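PDB 1T6C: exopolyphosphatase from Aquifex aeolicus, which belongs to the Ppx/GppA phosphatase family of actin-like fold, binds calcium and probably hydrolyses phosphoanhydride bonds, as in polyphosphate. Local coordinates for residues E83-R95 and L112-Y125. Numbering follows the deposited sequence. Where two conformers were deposited one is given.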
ATOM      1  N   GLU A  83     -13.198 -19.778  -5.892  1.00 13.21           N
ATOM      2  CA  GLU A  83     -14.165 -19.558  -6.970  1.00 14.59           C
ATOM      3  C   GLU A  83     -13.944 -18.294  -7.804  1.00 13.81           C
ATOM      4  O   GLU A  83     -14.293 -18.252  -8.987  1.00 14.40           O
ATOM      5  CB  GLU A  83     -15.563 -19.593  -6.373  1.00 16.09           C
ATOM      6  CG  GLU A  83     -15.933 -21.044  -6.023  1.00 20.13           C
ATOM      7  CD  GLU A  83     -17.357 -21.209  -5.526  1.00 24.71           C
ATOM      8  OE1 GLU A  83     -18.293 -21.249  -6.364  1.00 29.93           O
ATOM      9  OE2 GLU A  83     -17.527 -21.307  -4.306  1.00 26.89           O
ATOM     10  N   ARG A  84     -13.363 -17.260  -7.195  1.00 13.22           N
ATOM     11  CA  ARG A  84     -13.103 -15.997  -7.892  1.00 12.59           C
ATOM     12  C   ARG A  84     -11.688 -15.560  -7.582  1.00 12.43           C
ATOM     13  O   ARG A  84     -11.331 -15.491  -6.405  1.00 12.06           O
ATOM     14  CB  ARG A  84     -14.072 -14.891  -7.479  1.00 13.18           C
ATOM     15  CG  ARG A  84     -15.549 -15.233  -7.652  1.00 16.03           C
ATOM     16  CD  ARG A  84     -16.488 -14.062  -7.354  1.00 20.89           C
ATOM     17  NE  ARG A  84     -16.254 -13.014  -8.336  1.00 27.35           N
ATOM     18  CZ  ARG A  84     -16.984 -12.781  -9.442  1.00 29.46           C
ATOM     19  NH1 ARG A  84     -18.090 -13.457  -9.723  1.00 30.81           N
ATOM     20  NH2 ARG A  84     -16.606 -11.811 -10.257  1.00 30.30           N
ATOM     21  N   VAL A  85     -10.924 -15.294  -8.635  1.00 11.69           N
ATOM     22  CA  VAL A  85      -9.513 -14.914  -8.557  1.00 12.17           C
ATOM     23  C   VAL A  85      -9.301 -13.682  -9.429  1.00 11.97           C
ATOM     24  O   VAL A  85      -9.744 -13.654 -10.592  1.00 13.06           O
ATOM     25  CB  VAL A  85      -8.614 -16.013  -9.097  1.00 13.15           C
ATOM     26  CG1 VAL A  85      -7.156 -15.564  -9.081  1.00 13.86           C
ATOM     27  CG2 VAL A  85      -8.816 -17.281  -8.341  1.00 14.87           C
ATOM     28  N   LYS A  86      -8.612 -12.674  -8.888  1.00 10.58           N
ATOM     29  CA  LYS A  86      -8.248 -11.477  -9.629  1.00  9.94           C
ATOM     30  C   LYS A  86      -6.758 -11.238  -9.400  1.00 10.09           C
ATOM     31  O   LYS A  86      -6.290 -11.196  -8.258  1.00 11.02           O
ATOM     32  CB  LYS A  86      -9.051 -10.257  -9.191  1.00 10.93           C
ATOM     33  CG  LYS A  86      -8.661  -8.948  -9.819  1.00 13.28           C
ATOM     34  CD  LYS A  86      -9.023  -8.897 -11.286  1.00 15.87           C
ATOM     35  CE  LYS A  86      -8.399  -7.724 -11.986  1.00 17.38           C
ATOM     36  NZ  LYS A  86      -8.973  -7.590 -13.364  1.00 18.85           N
ATOM     37  N   ALA A  87      -6.017 -11.148 -10.478  1.00  9.86           N
ATOM     38  CA  ALA A  87      -4.566 -10.904 -10.406  1.00  9.40           C
ATOM     39  C   ALA A  87      -4.232  -9.581 -11.060  1.00  9.81           C
ATOM     40  O   ALA A  87      -4.739  -9.256 -12.157  1.00 10.18           O
ATOM     41  CB  ALA A  87      -3.836 -12.002 -11.067  1.00 10.03           C
ATOM     42  N   VAL A  88      -3.397  -8.801 -10.380  1.00 10.14           N
ATOM     43  CA  VAL A  88      -3.022  -7.469 -10.852  1.00 10.32           C
ATOM     44  C   VAL A  88      -1.518  -7.297 -10.814  1.00 11.61           C
ATOM     45  O   VAL A  88      -0.833  -7.951 -10.018  1.00 11.62           O
ATOM     46  CB  VAL A  88      -3.723  -6.318 -10.056  1.00 10.67           C
ATOM     47  CG1 VAL A  88      -5.231  -6.396 -10.126  1.00 11.75           C
ATOM     48  CG2 VAL A  88      -3.277  -6.293  -8.607  1.00 12.70           C
ATOM     49  N   ALA A  89      -1.032  -6.397 -11.646  1.00 11.56           N
ATOM     50  CA  ALA A  89       0.368  -5.989 -11.630  1.00 12.59           C
ATOM     51  C   ALA A  89       0.411  -4.469 -11.552  1.00 14.31           C
ATOM     52  O   ALA A  89      -0.446  -3.808 -12.111  1.00 14.37           O
ATOM     53  CB  ALA A  89       1.082  -6.500 -12.845  1.00 12.29           C
ATOM     54  N   THR A  90       1.450  -3.949 -10.914  1.00 17.40           N
ATOM     55  CA  THR A  90       1.634  -2.507 -10.733  1.00 19.45           C
ATOM     56  C   THR A  90       2.225  -1.844 -11.954  1.00 19.86           C
ATOM     57  O   THR A  90       2.887  -2.509 -12.788  1.00 18.32           O
ATOM     58  CB  THR A  90       2.644  -2.237  -9.592  1.00 20.41           C
ATOM     59  OG1 THR A  90       3.941  -2.742  -9.966  1.00 25.63           O
ATOM     60  CG2 THR A  90       2.313  -2.907  -8.362  1.00 21.62           C
ATOM     61  N   GLU A  91       2.061  -0.521 -12.006  1.00 21.97           N
ATOM     62  CA  GLU A  91       2.539   0.298 -13.134  1.00 24.94           C
ATOM     63  C   GLU A  91       4.076   0.227 -13.272  1.00 25.96           C
ATOM     64  O   GLU A  91       4.578   0.458 -14.350  1.00 28.88           O
ATOM     65  CB  GLU A  91       2.100   1.765 -12.986  0.50 25.51           C
ATOM     66  CG  GLU A  91       1.963   2.519 -14.318  0.50 26.27           C
ATOM     67  CD  GLU A  91       2.718   3.829 -14.338  0.50 27.89           C
ATOM     68  OE1 GLU A  91       2.403   4.698 -13.498  0.50 31.37           O
ATOM     69  OE2 GLU A  91       3.607   3.999 -15.201  0.50 27.86           O
ATOM     70  N   ALA A  92       4.795  -0.122 -12.214  1.00 26.98           N
ATOM     71  CA  ALA A  92       6.239  -0.335 -12.296  1.00 28.17           C
ATOM     72  C   ALA A  92       6.602  -1.490 -13.256  1.00 29.35           C
ATOM     73  O   ALA A  92       7.676  -1.514 -13.848  1.00 29.27           O
ATOM     74  CB  ALA A  92       6.796  -0.600 -10.925  1.00 28.87           C
ATOM     75  N   ILE A  93       5.705  -2.463 -13.391  1.00 29.05           N
ATOM     76  CA  ILE A  93       5.908  -3.559 -14.328  1.00 28.63           C
ATOM     77  C   ILE A  93       5.624  -3.010 -15.718  1.00 28.95           C
ATOM     78  O   ILE A  93       6.333  -3.304 -16.669  1.00 26.68           O
ATOM     79  CB  ILE A  93       4.995  -4.782 -13.976  1.00 28.42           C
ATOM     80  CG1 ILE A  93       5.197  -5.235 -12.513  1.00 28.43           C
ATOM     81  CG2 ILE A  93       5.219  -5.941 -14.949  1.00 28.86           C
ATOM     82  CD1 ILE A  93       6.638  -5.553 -12.096  1.00 28.22           C
ATOM     83  N   ARG A  94       4.580  -2.189 -15.832  1.00 30.29           N
ATOM     84  CA  ARG A  94       4.230  -1.599 -17.119  1.00 31.24           C
ATOM     85  C   ARG A  94       5.392  -0.817 -17.727  1.00 32.28           C
ATOM     86  O   ARG A  94       5.569  -0.820 -18.937  1.00 31.14           O
ATOM     87  CB  ARG A  94       3.006  -0.674 -16.990  1.00 31.75           C
ATOM     88  CG  ARG A  94       2.436  -0.284 -18.349  1.00 31.16           C
ATOM     89  CD  ARG A  94       1.232   0.632 -18.309  1.00 30.58           C
ATOM     90  NE  ARG A  94       1.584   1.969 -17.831  1.00 30.36           N
ATOM     91  CZ  ARG A  94       2.181   2.919 -18.559  1.00 31.88           C
ATOM     92  NH1 ARG A  94       2.483   2.733 -19.836  1.00 28.08           N
ATOM     93  NH2 ARG A  94       2.477   4.082 -17.995  1.00 33.83           N
ATOM     94  N   ARG A  95       6.165  -0.153 -16.864  1.00 33.37           N
ATOM     95  CA  ARG A  95       7.367   0.577 -17.274  1.00 34.71           C
ATOM     96  C   ARG A  95       8.284  -0.277 -18.159  1.00 34.18           C
ATOM     97  O   ARG A  95       8.911   0.245 -19.073  1.00 34.46           O
ATOM     98  CB  ARG A  95       8.148   1.080 -16.038  1.00 35.44           C
ATOM     99  CG  ARG A  95       8.041   2.568 -15.762  1.00 39.30           C
ATOM    100  CD  ARG A  95       6.684   3.040 -15.230  1.00 43.75           C
ATOM    101  NE  ARG A  95       6.791   4.370 -14.611  1.00 47.69           N
ATOM    102  CZ  ARG A  95       7.126   4.612 -13.332  1.00 49.95           C
ATOM    103  NH1 ARG A  95       7.383   3.617 -12.480  1.00 50.57           N
ATOM    104  NH2 ARG A  95       7.211   5.874 -12.902  1.00 50.64           N
ATOM    105  N   LEU A 112      -3.684 -17.836 -16.111  1.00 15.61           N
ATOM    106  CA  LEU A 112      -4.148 -16.688 -15.339  1.00 16.13           C
ATOM    107  C   LEU A 112      -3.966 -15.419 -16.171  1.00 14.78           C
ATOM    108  O   LEU A 112      -2.899 -15.219 -16.755  1.00 14.51           O
ATOM    109  CB  LEU A 112      -3.348 -16.551 -14.042  0.50 16.83           C
ATOM    110  CG  LEU A 112      -4.020 -16.644 -12.669  0.50 19.53           C
ATOM    111  CD1 LEU A 112      -5.297 -17.428 -12.645  0.50 18.77           C
ATOM    112  CD2 LEU A 112      -2.999 -17.219 -11.693  0.50 18.21           C
ATOM    113  N   VAL A 113      -4.980 -14.571 -16.208  1.00 13.05           N
ATOM    114  CA  VAL A 113      -4.840 -13.194 -16.691  1.00 13.20           C
ATOM    115  C   VAL A 113      -4.403 -12.287 -15.543  1.00 13.40           C
ATOM    116  O   VAL A 113      -4.996 -12.328 -14.476  1.00 15.10           O
ATOM    117  CB  VAL A 113      -6.156 -12.659 -17.319  1.00 14.17           C
ATOM    118  CG1 VAL A 113      -6.025 -11.226 -17.719  1.00 14.82           C
ATOM    119  CG2 VAL A 113      -6.504 -13.494 -18.544  1.00 15.78           C
ATOM    120  N   VAL A 114      -3.342 -11.523 -15.776  1.00 12.97           N
ATOM    121  CA  VAL A 114      -2.870 -10.502 -14.838  1.00 13.07           C
ATOM    122  C   VAL A 114      -3.161  -9.147 -15.501  1.00 13.69           C
ATOM    123  O   VAL A 114      -2.737  -8.894 -16.623  1.00 14.66           O
ATOM    124  CB  VAL A 114      -1.365 -10.619 -14.589  1.00 13.74           C
ATOM    125  CG1 VAL A 114      -0.890  -9.467 -13.657  1.00 14.21           C
ATOM    126  CG2 VAL A 114      -1.009 -11.970 -13.997  1.00 14.20           C
ATOM    127  N   GLU A 115      -3.959  -8.324 -14.829  1.00 12.63           N
ATOM    128  CA  GLU A 115      -4.274  -6.994 -15.304  1.00 13.48           C
ATOM    129  C   GLU A 115      -3.273  -5.992 -14.762  1.00 13.93           C
ATOM    130  O   GLU A 115      -3.083  -5.910 -13.571  1.00 12.47           O
ATOM    131  CB  GLU A 115      -5.661  -6.576 -14.847  1.00 13.44           C
ATOM    132  CG  GLU A 115      -6.028  -5.240 -15.467  1.00 15.85           C
ATOM    133  CD  GLU A 115      -7.333  -4.677 -14.966  1.00 19.43           C
ATOM    134  OE1 GLU A 115      -7.951  -5.239 -14.020  1.00 22.57           O
ATOM    135  OE2 GLU A 115      -7.713  -3.622 -15.524  1.00 21.12           O
ATOM    136  N   VAL A 116      -2.631  -5.240 -15.657  1.00 14.85           N
ATOM    137  CA  VAL A 116      -1.798  -4.110 -15.265  1.00 15.06           C
ATOM    138  C   VAL A 116      -2.719  -2.968 -14.898  1.00 13.86           C
ATOM    139  O   VAL A 116      -3.547  -2.543 -15.691  1.00 15.28           O
ATOM    140  CB  VAL A 116      -0.812  -3.682 -16.377  1.00 17.07           C
ATOM    141  CG1 VAL A 116      -0.005  -2.490 -15.936  1.00 17.20           C
ATOM    142  CG2 VAL A 116       0.086  -4.812 -16.709  1.00 18.89           C
ATOM    143  N   ILE A 117      -2.633  -2.520 -13.655  1.00 12.40           N
ATOM    144  CA  ILE A 117      -3.500  -1.466 -13.174  1.00 12.49           C
ATOM    145  C   ILE A 117      -2.704  -0.196 -12.861  1.00 11.78           C
ATOM    146  O   ILE A 117      -1.491  -0.245 -12.591  1.00 12.11           O
ATOM    147  CB  ILE A 117      -4.347  -1.891 -11.955  1.00 11.84           C
ATOM    148  CG1 ILE A 117      -3.469  -2.257 -10.756  1.00 12.04           C
ATOM    149  CG2 ILE A 117      -5.266  -3.074 -12.326  1.00 12.89           C
ATOM    150  CD1 ILE A 117      -4.290  -2.468  -9.457  1.00 10.89           C
ATOM    151  N   THR A 118      -3.391   0.943 -12.954  1.00 11.43           N
ATOM    152  CA  THR A 118      -2.784   2.233 -12.663  1.00 11.38           C
ATOM    153  C   THR A 118      -2.726   2.462 -11.147  1.00 11.62           C
ATOM    154  O   THR A 118      -3.425   1.789 -10.406  1.00 10.45           O
ATOM    155  CB  THR A 118      -3.587   3.353 -13.261  1.00 12.29           C
ATOM    156  OG1 THR A 118      -4.911   3.326 -12.700  1.00 11.46           O
ATOM    157  CG2 THR A 118      -3.763   3.169 -14.755  1.00 13.23           C
ATOM    158  N   PRO A 119      -1.890   3.390 -10.699  1.00 12.45           N
ATOM    159  CA  PRO A 119      -1.855   3.772  -9.281  1.00 12.63           C
ATOM    160  C   PRO A 119      -3.203   4.276  -8.812  1.00 12.00           C
ATOM    161  O   PRO A 119      -3.624   4.027  -7.689  1.00 12.88           O
ATOM    162  CB  PRO A 119      -0.753   4.844  -9.248  1.00 13.70           C
ATOM    163  CG  PRO A 119       0.089   4.498 -10.406  1.00 15.49           C
ATOM    164  CD  PRO A 119      -0.848   4.100 -11.459  1.00 11.96           C
ATOM    165  N   GLU A 120      -3.924   4.965  -9.690  1.00 12.12           N
ATOM    166  CA  GLU A 120      -5.276   5.417  -9.372  1.00 11.78           C
ATOM    167  C   GLU A 120      -6.194   4.231  -9.090  1.00 11.61           C
ATOM    168  O   GLU A 120      -6.964   4.237  -8.125  1.00 10.75           O
ATOM    169  CB  GLU A 120      -5.840   6.262 -10.505  1.00 12.29           C
ATOM    170  CG  GLU A 120      -5.140   7.600 -10.681  1.00 14.95           C
ATOM    171  CD  GLU A 120      -3.853   7.581 -11.513  1.00 18.19           C
ATOM    172  OE1 GLU A 120      -3.436   6.522 -12.048  1.00 17.26           O
ATOM    173  OE2 GLU A 120      -3.206   8.675 -11.638  1.00 18.42           O
ATOM    174  N   GLN A 121      -6.131   3.210  -9.926  1.00 10.89           N
ATOM    175  CA  GLN A 121      -6.941   2.009  -9.761  1.00 10.70           C
ATOM    176  C   GLN A 121      -6.549   1.269  -8.496  1.00 10.43           C
ATOM    177  O   GLN A 121      -7.406   0.747  -7.822  1.00 10.99           O
ATOM    178  CB  GLN A 121      -6.769   1.080 -10.986  1.00 11.41           C
ATOM    179  CG  GLN A 121      -7.681  -0.107 -10.984  1.00 11.83           C
ATOM    180  CD  GLN A 121      -9.143   0.207 -11.361  0.70 17.38           C
ATOM    181  OE1 GLN A 121      -9.595   1.352 -11.274  0.70 16.03           O
ATOM    182  NE2 GLN A 121      -9.872  -0.828 -11.809  0.70 19.24           N
ATOM    183  N   GLU A 122      -5.257   1.227  -8.165  1.00 10.28           N
ATOM    184  CA  GLU A 122      -4.828   0.670  -6.873  1.00 10.73           C
ATOM    185  C   GLU A 122      -5.548   1.396  -5.747  1.00 10.37           C
ATOM    186  O   GLU A 122      -6.028   0.792  -4.784  1.00 10.95           O
ATOM    187  CB  GLU A 122      -3.322   0.813  -6.646  1.00 10.30           C
ATOM    188  CG  GLU A 122      -2.464  -0.031  -7.533  1.00 11.23           C
ATOM    189  CD  GLU A 122      -1.003   0.080  -7.124  1.00 15.97           C
ATOM    190  OE1 GLU A 122      -0.727   0.179  -5.902  1.00 16.22           O
ATOM    191  OE2 GLU A 122      -0.137   0.067  -8.021  1.00 25.06           O
ATOM    192  N   GLY A 123      -5.623   2.714  -5.876  1.00 10.97           N
ATOM    193  CA  GLY A 123      -6.332   3.546  -4.915  1.00  9.94           C
ATOM    194  C   GLY A 123      -7.815   3.209  -4.795  1.00 10.04           C
ATOM    195  O   GLY A 123      -8.376   3.122  -3.680  1.00 10.98           O
ATOM    196  N   ARG A 124      -8.447   2.989  -5.931  1.00 10.16           N
ATOM    197  CA  ARG A 124      -9.853   2.585  -5.946  1.00 10.22           C
ATOM    198  C   ARG A 124     -10.077   1.253  -5.196  1.00 10.91           C
ATOM    199  O   ARG A 124     -11.007   1.115  -4.426  1.00 11.50           O
ATOM    200  CB  ARG A 124     -10.419   2.502  -7.384  1.00 11.01           C
ATOM    201  CG  ARG A 124     -10.444   3.837  -8.136  1.00 12.22           C
ATOM    202  CD  ARG A 124     -11.010   3.772  -9.559  1.00 15.61           C
ATOM    203  NE  ARG A 124     -10.728   5.016 -10.299  1.00 16.37           N
ATOM    204  CZ  ARG A 124      -9.752   5.196 -11.198  1.00 17.93           C
ATOM    205  NH1 ARG A 124      -8.929   4.211 -11.566  1.00 17.57           N
ATOM    206  NH2 ARG A 124      -9.576   6.396 -11.737  1.00 20.67           N
ATOM    207  N   TYR A 125      -9.198   0.285  -5.390  1.00  9.64           N
ATOM    208  CA  TYR A 125      -9.294  -0.965  -4.667  1.00  9.66           C
ATOM    209  C   TYR A 125      -9.039  -0.759  -3.174  1.00 10.25           C
ATOM    210  O   TYR A 125      -9.754  -1.308  -2.348  1.00  9.94           O
ATOM    211  CB  TYR A 125      -8.278  -1.963  -5.221  1.00 10.17           C
ATOM    212  CG  TYR A 125      -8.701  -2.703  -6.462  1.00  9.73           C
ATOM    213  CD1 TYR A 125      -9.815  -3.542  -6.456  1.00 12.64           C
ATOM    214  CD2 TYR A 125      -7.919  -2.658  -7.620  1.00 12.48           C
ATOM    215  CE1 TYR A 125     -10.164  -4.244  -7.575  1.00 13.77           C
ATOM    216  CE2 TYR A 125      -8.272  -3.339  -8.743  1.00 13.51           C
ATOM    217  CZ  TYR A 125      -9.403  -4.113  -8.732  1.00 13.53           C
ATOM    218  OH  TYR A 125      -9.738  -4.824  -9.854  1.00 15.37           O
TER
HETATM  219  O   HOH W   1      -7.158 -11.685 -13.091  1.00 15.73           O
HETATM  220  O   HOH W   2       0.010   0.678 -10.448  1.00 17.01           O
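Strands 84-89 and 114-116 run parallel at a 40° angle, pairing Val88 with Glu115 and Ala89 with Val116. Glu115 is gripped through both backbone polar atoms: its N donates to Ala87 O and its O accepts from Ala89 N, each at 2.9 Å. Ile117 N then donates to Ala89 O at 3.0 Å. Where the strands splay apart, a water bridges Ala87 N to Val113 O. Strand 114-116 forms an edge of the five-stranded sheet and is reached from 84-89 through helices 91-94 and 99-109, a beta-alpha-beta crossover in a domain of the actin-like fold. Under helix 99-109, Val114 sets CG1 against Ala89 CB (3.7 Å) and CG2 against Ala87 CB, while Val116 CG1 lies against Arg94 CB. On the opposite face, Ile117 CD1 packs on Val88 CB and CG2. Lys86, bent at chi2 (70°), brings NZ to Glu115 OE1 at 2.6 Å, a salt bridge on the anti side of the carboxylate and 31° out of its plane; Lys86 CE also touches Tyr125 OH. With an alanine here, the Glu115 carboxylate would probably lose this cationic mate and be able to turn. Beyond the strands, a second water accepts from Glu91 N and donates to Ile117 O and to Glu122 OE2, the last at 2.5 Å, tying the starts of helices 91-94 and 119-133 together. Thr118, the N-cap of helix 119-133, accepts from Gln121 N through OG1. The Pro119 side chain lies about 4 Å from those of Ser149 and Glu151, which bind the calcium ion.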